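PDB 2X26: periplasmic aliphatic sulphonates-binding protein, which probably serves as the periplasmic solute-binding component of an ABC-type transport system for aliphatic sulfonates. Local coordinates for residues S1-L5 and P30-I34; A4-Q10 and G52-S58; I14-A19 and F209-L215. The contacts are given in a common frame with arbitrary orientation. Residue numbers count along the deposited sequence, not the author numbering.

Contact 1: S1-L5 and P30-I34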
loop_
_atom_site.group_PDB
_atom_site.type_symbol
_atom_site.label_atom_id
_atom_site.label_comp_id
_atom_site.label_asym_id
_atom_site.label_seq_id
_atom_site.Cartn_x
_atom_site.Cartn_y
_atom_site.Cartn_z
ATOM N N SER A 1 -25.804 -0.085 2.077
ATOM C CA SER A 1 -24.720 0.838 1.599
ATOM C C SER A 1 -24.890 2.279 2.150
ATOM O O SER A 1 -26.011 2.769 2.358
ATOM C CB SER A 1 -24.608 0.806 0.069
ATOM O OG SER A 1 -25.413 1.801 -0.537
ATOM N N PRO A 2 -23.775 2.953 2.445
ATOM C CA PRO A 2 -23.856 4.285 3.036
ATOM C C PRO A 2 -24.177 5.369 1.994
ATOM O O PRO A 2 -24.114 5.128 0.782
ATOM C CB PRO A 2 -22.431 4.496 3.573
ATOM C CG PRO A 2 -21.571 3.721 2.542
ATOM C CD PRO A 2 -22.384 2.481 2.298
ATOM N N GLU A 3 -24.481 6.569 2.481
ATOM C CA GLU A 3 -24.774 7.712 1.609
ATOM C C GLU A 3 -23.599 8.060 0.689
ATOM O O GLU A 3 -23.790 8.464 -0.468
ATOM C CB GLU A 3 -25.160 8.929 2.447
ATOM C CG GLU A 3 -25.855 10.007 1.646
ATOM C CD GLU A 3 -26.592 10.966 2.536
ATOM O OE1 GLU A 3 -27.004 10.538 3.644
ATOM O OE2 GLU A 3 -26.759 12.132 2.127
ATOM N N ALA A 4 -22.385 7.875 1.195
ATOM C CA ALA A 4 -21.189 8.225 0.440
ATOM C C ALA A 4 -20.000 7.362 0.839
ATOM O O ALA A 4 -19.911 6.846 1.973
ATOM C CB ALA A 4 -20.836 9.662 0.636
ATOM N N LEU A 5 -19.109 7.220 -0.139
ATOM C CA LEU A 5 -17.865 6.541 0.037
ATOM C C LEU A 5 -16.843 7.419 -0.667
ATOM O O LEU A 5 -16.811 7.497 -1.907
ATOM C CB LEU A 5 -17.911 5.142 -0.567
ATOM C CG LEU A 5 -16.510 4.531 -0.653
ATOM C CD1 LEU A 5 -15.801 4.400 0.707
ATOM C CD2 LEU A 5 -16.580 3.163 -1.364
ATOM N N PRO A 30 -25.248 2.132 -7.078
ATOM C CA PRO A 30 -25.800 3.363 -7.682
ATOM C C PRO A 30 -26.426 4.308 -6.662
ATOM O O PRO A 30 -26.742 5.450 -6.974
ATOM C CB PRO A 30 -26.882 2.841 -8.639
ATOM C CG PRO A 30 -27.142 1.418 -8.253
ATOM C CD PRO A 30 -25.898 0.909 -7.598
ATOM N N GLU A 31 -26.581 3.833 -5.438
ATOM C CA GLU A 31 -27.217 4.575 -4.393
ATOM C C GLU A 31 -26.237 5.265 -3.466
ATOM O O GLU A 31 -26.639 5.956 -2.524
ATOM C CB GLU A 31 -28.057 3.585 -3.608
ATOM C CG GLU A 31 -28.969 4.167 -2.664
ATOM C CD GLU A 31 -30.248 3.370 -2.566
ATOM O OE1 GLU A 31 -30.340 2.234 -3.141
ATOM O OE2 GLU A 31 -31.149 3.909 -1.911
ATOM N N SER A 32 -24.951 5.102 -3.733
ATOM C CA SER A 32 -23.942 5.742 -2.931
ATOM C C SER A 32 -23.269 6.716 -3.815
ATOM O O SER A 32 -23.061 6.452 -5.026
ATOM C CB SER A 32 -22.898 4.748 -2.417
ATOM O OG SER A 32 -23.532 3.739 -1.629
ATOM N N LYS A 33 -22.934 7.841 -3.234
ATOM C CA LYS A 33 -22.090 8.815 -3.900
ATOM C C LYS A 33 -20.629 8.390 -3.751
ATOM O O LYS A 33 -20.055 8.504 -2.665
ATOM C CB LYS A 33 -22.282 10.184 -3.281
ATOM C CG LYS A 33 -21.599 11.283 -4.043
ATOM C CD LYS A 33 -21.885 12.627 -3.401
ATOM C CE LYS A 33 -20.636 13.469 -3.303
ATOM N NZ LYS A 33 -20.984 14.817 -2.800
ATOM N N ILE A 34 -20.049 7.886 -4.843
ATOM C CA ILE A 34 -18.675 7.422 -4.836
ATOM C C ILE A 34 -17.812 8.606 -5.261
ATOM O O ILE A 34 -18.096 9.266 -6.280
ATOM C CB ILE A 34 -18.447 6.273 -5.848
ATOM C CG1 ILE A 34 -19.455 5.089 -5.630
ATOM C CG2 ILE A 34 -16.981 5.796 -5.775
ATOM C CD1 ILE A 34 -19.402 4.478 -4.192
HETATM O O HOH W 1 -26.173 9.124 -1.990
#

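Contact 2: A4-Q10 and G52-S58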
loop_
_atom_site.group_PDB
_atom_site.type_symbol
_atom_site.label_atom_id
_atom_site.label_comp_id
_atom_site.label_asym_id
_atom_site.label_seq_id
_atom_site.Cartn_x
_atom_site.Cartn_y
_atom_site.Cartn_z
ATOM N N ALA A 4 -22.385 7.875 1.195
ATOM C CA ALA A 4 -21.189 8.225 0.440
ATOM C C ALA A 4 -20.000 7.362 0.839
ATOM O O ALA A 4 -19.911 6.846 1.973
ATOM C CB ALA A 4 -20.836 9.662 0.636
ATOM N N LEU A 5 -19.109 7.220 -0.139
ATOM C CA LEU A 5 -17.865 6.541 0.037
ATOM C C LEU A 5 -16.843 7.419 -0.667
ATOM O O LEU A 5 -16.811 7.497 -1.907
ATOM C CB LEU A 5 -17.911 5.142 -0.567
ATOM C CG LEU A 5 -16.510 4.531 -0.653
ATOM C CD1 LEU A 5 -15.801 4.400 0.707
ATOM C CD2 LEU A 5 -16.580 3.163 -1.364
ATOM N N ARG A 6 -15.979 8.013 0.143
ATOM C CA ARG A 6 -14.866 8.879 -0.343
ATOM C C ARG A 6 -13.566 8.109 -0.224
ATOM O O ARG A 6 -13.157 7.722 0.869
ATOM C CB ARG A 6 -14.781 10.196 0.467
ATOM C CG ARG A 6 -16.124 10.928 0.422
ATOM C CD ARG A 6 -16.211 11.961 1.518
ATOM N NE ARG A 6 -16.264 11.333 2.833
ATOM C CZ ARG A 6 -16.209 12.057 3.957
ATOM N NH1 ARG A 6 -16.049 13.384 3.891
ATOM N NH2 ARG A 6 -16.218 11.444 5.133
ATOM N N ILE A 7 -12.944 7.877 -1.372
ATOM C CA ILE A 7 -11.827 6.925 -1.447
ATOM C C ILE A 7 -10.510 7.638 -1.658
ATOM O O ILE A 7 -10.347 8.404 -2.626
ATOM C CB ILE A 7 -12.032 5.905 -2.599
ATOM C CG1 ILE A 7 -13.403 5.214 -2.437
ATOM C CG2 ILE A 7 -10.840 4.964 -2.649
ATOM C CD1 ILE A 7 -13.887 4.436 -3.649
ATOM N N GLY A 8 -9.562 7.400 -0.766
ATOM C CA GLY A 8 -8.178 7.884 -0.983
ATOM C C GLY A 8 -7.364 6.845 -1.708
ATOM O O GLY A 8 -7.276 5.701 -1.258
ATOM N N TYR A 9 -6.751 7.231 -2.814
ATOM C CA TYR A 9 -5.944 6.234 -3.594
ATOM C C TYR A 9 -4.621 6.882 -4.022
ATOM O O TYR A 9 -4.497 8.107 -3.986
ATOM C CB TYR A 9 -6.727 5.743 -4.816
ATOM C CG TYR A 9 -6.895 6.762 -5.963
ATOM C CD1 TYR A 9 -6.071 6.684 -7.113
ATOM C CD2 TYR A 9 -7.848 7.766 -5.901
ATOM C CE1 TYR A 9 -6.208 7.594 -8.127
ATOM C CE2 TYR A 9 -8.002 8.705 -6.942
ATOM C CZ TYR A 9 -7.191 8.569 -8.063
ATOM O OH TYR A 9 -7.302 9.462 -9.096
ATOM N N GLN A 10 -3.657 6.049 -4.441
ATOM C CA GLN A 10 -2.391 6.534 -4.983
ATOM C C GLN A 10 -2.278 5.976 -6.395
ATOM O O GLN A 10 -3.009 5.050 -6.776
ATOM C CB GLN A 10 -1.241 6.053 -4.126
ATOM C CG GLN A 10 -1.356 6.548 -2.629
ATOM C CD GLN A 10 -0.219 6.001 -1.783
ATOM O OE1 GLN A 10 0.972 6.274 -2.069
ATOM N NE2 GLN A 10 -0.560 5.234 -0.739
ATOM N N GLY A 52 -11.158 12.784 8.800
ATOM C CA GLY A 52 -12.480 12.309 8.381
ATOM C C GLY A 52 -12.903 12.828 7.015
ATOM O O GLY A 52 -14.103 12.789 6.711
ATOM N N SER A 53 -11.962 13.294 6.188
ATOM C CA SER A 53 -12.386 13.835 4.890
ATOM C C SER A 53 -12.426 12.747 3.801
ATOM O O SER A 53 -12.867 13.026 2.692
ATOM C CB SER A 53 -11.515 14.986 4.453
ATOM O OG SER A 53 -10.191 14.567 4.250
ATOM N N ILE A 54 -11.915 11.566 4.118
ATOM C CA ILE A 54 -12.132 10.381 3.247
ATOM C C ILE A 54 -12.507 9.199 4.170
ATOM O O ILE A 54 -12.329 9.268 5.409
ATOM C CB ILE A 54 -10.900 9.996 2.413
ATOM C CG1 ILE A 54 -9.713 9.828 3.345
ATOM C CG2 ILE A 54 -10.594 11.030 1.276
ATOM C CD1 ILE A 54 -8.556 9.117 2.610
ATOM N N ASP A 55 -13.059 8.138 3.602
ATOM C CA ASP A 55 -13.550 7.038 4.406
ATOM C C ASP A 55 -12.741 5.752 4.270
ATOM O O ASP A 55 -12.782 4.940 5.169
ATOM C CB ASP A 55 -14.994 6.714 3.992
ATOM C CG ASP A 55 -15.868 7.905 4.069
ATOM O OD1 ASP A 55 -15.935 8.508 5.156
ATOM O OD2 ASP A 55 -16.494 8.286 3.060
ATOM N N LEU A 56 -11.999 5.593 3.176
ATOM C CA LEU A 56 -11.300 4.338 2.914
ATOM C C LEU A 56 -10.055 4.711 2.159
ATOM O O LEU A 56 -10.129 5.549 1.235
ATOM C CB LEU A 56 -12.188 3.421 2.038
ATOM C CG LEU A 56 -11.608 2.077 1.601
ATOM C CD1 LEU A 56 -11.420 1.197 2.841
ATOM C CD2 LEU A 56 -12.579 1.405 0.618
ATOM N N GLY A 57 -8.925 4.072 2.496
ATOM C CA GLY A 57 -7.674 4.387 1.812
ATOM C C GLY A 57 -6.758 3.190 1.623
ATOM O O GLY A 57 -6.883 2.193 2.334
ATOM N N SER A 58 -5.901 3.284 0.600
ATOM C CA SER A 58 -4.919 2.260 0.292
ATOM C C SER A 58 -3.500 2.807 0.577
ATOM O O SER A 58 -3.145 3.911 0.133
ATOM C CB SER A 58 -5.052 1.997 -1.209
ATOM O OG SER A 58 -3.830 1.528 -1.726
HETATM O O HOH W 2 -18.999 9.127 4.096
#

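Contact 3: I14-A19 and F209-L215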
loop_
_atom_site.group_PDB
_atom_site.type_symbol
_atom_site.label_atom_id
_atom_site.label_comp_id
_atom_site.label_asym_id
_atom_site.label_seq_id
_atom_site.Cartn_x
_atom_site.Cartn_y
_atom_site.Cartn_z
ATOM N N ILE A 14 -3.347 -0.275 -7.491
ATOM C CA ILE A 14 -3.845 -0.825 -8.778
ATOM C C ILE A 14 -5.285 -1.214 -8.765
ATOM O O ILE A 14 -6.003 -0.855 -9.689
ATOM C CB ILE A 14 -2.968 -2.004 -9.208
ATOM C CG1 ILE A 14 -1.518 -1.527 -9.379
ATOM C CG2 ILE A 14 -3.549 -2.661 -10.492
ATOM C CD1 ILE A 14 -1.311 -0.188 -10.266
ATOM N N GLY A 15 -5.712 -1.907 -7.703
ATOM C CA GLY A 15 -7.134 -2.330 -7.581
ATOM C C GLY A 15 -8.046 -1.086 -7.638
ATOM O O GLY A 15 -9.053 -1.048 -8.398
ATOM N N MET A 16 -7.694 -0.066 -6.839
ATOM C CA MET A 16 -8.467 1.160 -6.824
ATOM C C MET A 16 -8.481 1.854 -8.186
ATOM O O MET A 16 -9.560 2.238 -8.665
ATOM C CB MET A 16 -7.968 2.110 -5.741
ATOM C CG MET A 16 -8.394 1.634 -4.365
ATOM S SD MET A 16 -7.861 2.891 -3.178
ATOM C CE MET A 16 -8.707 2.325 -1.752
ATOM N N VAL A 17 -7.325 1.985 -8.796
ATOM C CA VAL A 17 -7.205 2.762 -10.060
ATOM C C VAL A 17 -8.000 2.069 -11.176
ATOM O O VAL A 17 -8.734 2.746 -11.926
ATOM C CB VAL A 17 -5.725 2.956 -10.445
ATOM C CG1 VAL A 17 -5.535 3.483 -11.898
ATOM C CG2 VAL A 17 -5.076 3.976 -9.462
ATOM N N LEU A 18 -7.867 0.743 -11.283
ATOM C CA LEU A 18 -8.644 0.010 -12.289
ATOM C C LEU A 18 -10.138 0.040 -11.966
ATOM O O LEU A 18 -10.941 0.241 -12.861
ATOM C CB LEU A 18 -8.154 -1.423 -12.491
ATOM C CG LEU A 18 -7.131 -1.445 -13.626
ATOM C CD1 LEU A 18 -5.786 -0.981 -13.126
ATOM C CD2 LEU A 18 -7.049 -2.816 -14.251
ATOM N N ALA A 19 -10.509 -0.104 -10.682
ATOM C CA ALA A 19 -11.938 0.010 -10.330
ATOM C C ALA A 19 -12.502 1.379 -10.731
ATOM O O ALA A 19 -13.646 1.478 -11.215
ATOM C CB ALA A 19 -12.165 -0.211 -8.804
ATOM N N PHE A 209 -12.352 -4.147 -5.659
ATOM C CA PHE A 209 -10.954 -3.771 -5.993
ATOM C C PHE A 209 -10.150 -4.996 -6.391
ATOM O O PHE A 209 -9.271 -4.925 -7.247
ATOM C CB PHE A 209 -10.225 -3.113 -4.824
ATOM C CG PHE A 209 -10.856 -1.827 -4.348
ATOM C CD1 PHE A 209 -11.493 -0.963 -5.220
ATOM C CD2 PHE A 209 -10.722 -1.455 -3.007
ATOM C CE1 PHE A 209 -12.054 0.253 -4.748
ATOM C CE2 PHE A 209 -11.215 -0.235 -2.519
ATOM C CZ PHE A 209 -11.913 0.606 -3.380
ATOM N N SER A 210 -10.405 -6.109 -5.728
ATOM C CA SER A 210 -9.651 -7.344 -6.094
ATOM C C SER A 210 -10.046 -7.820 -7.521
ATOM O O SER A 210 -9.167 -8.265 -8.283
ATOM C CB SER A 210 -9.861 -8.435 -5.024
ATOM O OG SER A 210 -9.123 -9.593 -5.392
ATOM N N GLU A 211 -11.327 -7.750 -7.878
ATOM C CA GLU A 211 -11.775 -8.061 -9.260
ATOM C C GLU A 211 -11.116 -7.109 -10.265
ATOM O O GLU A 211 -10.730 -7.494 -11.374
ATOM C CB GLU A 211 -13.286 -7.918 -9.419
ATOM C CG GLU A 211 -14.109 -8.929 -8.683
ATOM C CD GLU A 211 -15.594 -8.639 -8.840
ATOM O OE1 GLU A 211 -16.063 -8.466 -9.996
ATOM O OE2 GLU A 211 -16.292 -8.536 -7.811
ATOM N N ALA A 212 -11.034 -5.847 -9.878
ATOM C CA ALA A 212 -10.448 -4.843 -10.739
ATOM C C ALA A 212 -8.956 -5.089 -10.927
ATOM O O ALA A 212 -8.453 -4.975 -12.060
ATOM C CB ALA A 212 -10.703 -3.400 -10.166
ATOM N N ASP A 213 -8.245 -5.487 -9.865
ATOM C CA ASP A 213 -6.814 -5.783 -9.982
ATOM C C ASP A 213 -6.616 -6.947 -10.971
ATOM O O ASP A 213 -5.697 -6.892 -11.794
ATOM C CB ASP A 213 -6.215 -6.118 -8.601
ATOM C CG ASP A 213 -4.691 -6.067 -8.585
ATOM O OD1 ASP A 213 -4.037 -6.758 -9.408
ATOM O OD2 ASP A 213 -4.129 -5.395 -7.712
ATOM N N ALA A 214 -7.528 -7.908 -10.962
ATOM C CA ALA A 214 -7.417 -9.084 -11.860
ATOM C C ALA A 214 -7.495 -8.724 -13.363
ATOM O O ALA A 214 -7.034 -9.501 -14.242
ATOM C CB ALA A 214 -8.448 -10.045 -11.530
ATOM N N LEU A 215 -8.100 -7.572 -13.659
ATOM C CA LEU A 215 -8.118 -7.072 -15.039
ATOM C C LEU A 215 -6.721 -6.866 -15.558
ATOM O O LEU A 215 -6.528 -6.916 -16.772
ATOM C CB LEU A 215 -8.940 -5.765 -15.163
ATOM C CG LEU A 215 -10.416 -5.913 -14.752
ATOM C CD1 LEU A 215 -11.095 -4.535 -14.769
ATOM C CD2 LEU A 215 -11.218 -6.915 -15.620
HETATM O O HOH W 3 -4.396 -3.627 -5.933
#

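Contact 1: S1-L5 and P30-I34
L5, S32 and K33 lose the most surface where the N-terminal residues run alongside 30-34, and each stands for a different part of the contact. K33 supplies the backbone register. Its N donates to E3 O at 3.0 Å and its O accepts from L5 N, also at 3.0 Å, both nearly straight, so K33 reaches the residues before and after A4, its partner in the bridge. This is the alternating pattern of parallel strands; A4 CA closes on K33 O at 3.3 Å in a CA-H...O contact. A4 and K33 share one face of the sheet, CB to CB 4.2 Å, while the rest of the lysine chain extends away from the N-terminal segment.

On the other face L5 pairs with I34, L5 CB lying 4.0 Å from I34 CD1. L25 of helix 24-28 packs against both, and F201 and V205 of helix 199-218 close over L5.

S32 secures the residues ahead of the strand. Its OG donates to P2 O (2.8 Å) and accepts from S1 OG (2.9 Å), so one buried hydroxyl serves both N-terminal residues. A water spans the same region, donating to E3 O at 2.9 Å and to E31 O at 3.2 Å.

The contact thus changes character along its length: hydroxyl and water bonds at the exposed start give way to a regular ladder and then to an apolar pair facing helices. That chemistry implies that the first residues are held in a defined path up to the edge of the sheet, where 33-38 is the outermost strand.

Contact 2: A4-Q10 and G52-S58
R6 and D55 hold each other at both ends of the carboxylate: R6 NH2 meets D55 OD1 at 2.9 Å and R6 NE meets D55 OD2 at 3.1 Å, a bidentate salt bridge. D55 OD2 also accepts from R6 N (3.0 Å), and a water links it to A4 O. In return D55 N donates to R6 O (2.8 Å), which L56 N approaches in a weak bond (3.3 Å). From there the parallel ladder proceeds through G8 N to L56 O (2.8 Å) and a weak S58 N to G8 O bond (3.3 Å); beyond the ladder, the side-chain amide Q10 NE2 donates to S58 O at 3.0 Å. I54 CD1 rests 3.8 Å from G8 CA, where a beta-carbon would clash with it. On the other face L5 CD1 packs on L56 CB at 4.0 Å.

Strand 4-9 is thereby fixed between 33-38 and 56-59. Helix 199-218 lies on L5 and L56, M16 of helix 14-21 on I7 and S58, and helix 42-51 on I54, across the sheet.

Contact 3: I14-A19 and F209-L215
Two helices cross here almost at right angles (85°) with their local axes just 7.3 Å apart, a closeness consistent with the lack of a side chain on G15 and the small A212 and A19. G15 CA sits 3.4 Å from F209 O, and a beta-carbon on G15 would clash with that same oxygen. A212 packs directly on the backbone of helix 14-19: its CB lies 3.4 Å from G15 O and 3.3 Å from A19 N, with A19 CB 3.8 Å and L18 CB 4.0 Å from it.

F209 spreads the contact to one side. M16 CG stands over the ring face, 3.8 Å from its centroid, in a CH-pi contact; the sulfur gives an oblique Met-aromatic approach at 5.0 Å from M16 SD to the centroid; and A19 CB meets the ring edge, 3.7 Å from F209 CD1. Further along, L18 CD2 packs on L215 CB at 3.6 Å.

No direct hydrogen bond joins the helices. Instead a water accepts from G15 N (2.8 Å), an amide in the first helical turn, and donates to D213 OD2 (2.5 Å), whose carboxylate is also in a salt bridge with R245.

M16 and F209 continue onto strands 4-9 and 56-59, so the crossing layers the two helices on one face of the sheet. It belongs to the alpha/beta lobe of a periplasmic binding protein, in which a helix from late in the chain joins the first helix of the fold.

All three contacts build one lobe, around the sheet ordered 33-38, 4-9, 56-59, 186-191, 74-80, the arrangement of type II periplasmic binding proteins. Contacts 1 and 2 flank strand 4-9, sharing A4 and L5, with centres about 12 Å apart; I34 CG2 touches I7 CD1 at 4.0 Å. Contact 3 lies about 16 Å from contact 2, centre to centre, and M16 joins them, its SD 3.5 Å from S58 CB and its CE 3.5 Å from I7 CG2. Contacts 1 and 3 do not touch, their nearest atoms being about 6 Å apart. Bound glycerol, probably from crystallisation, lies about 4 Å from the side chain of S58 in contact 2 and from that of I14 in contact 3, and may mark the ligand pocket.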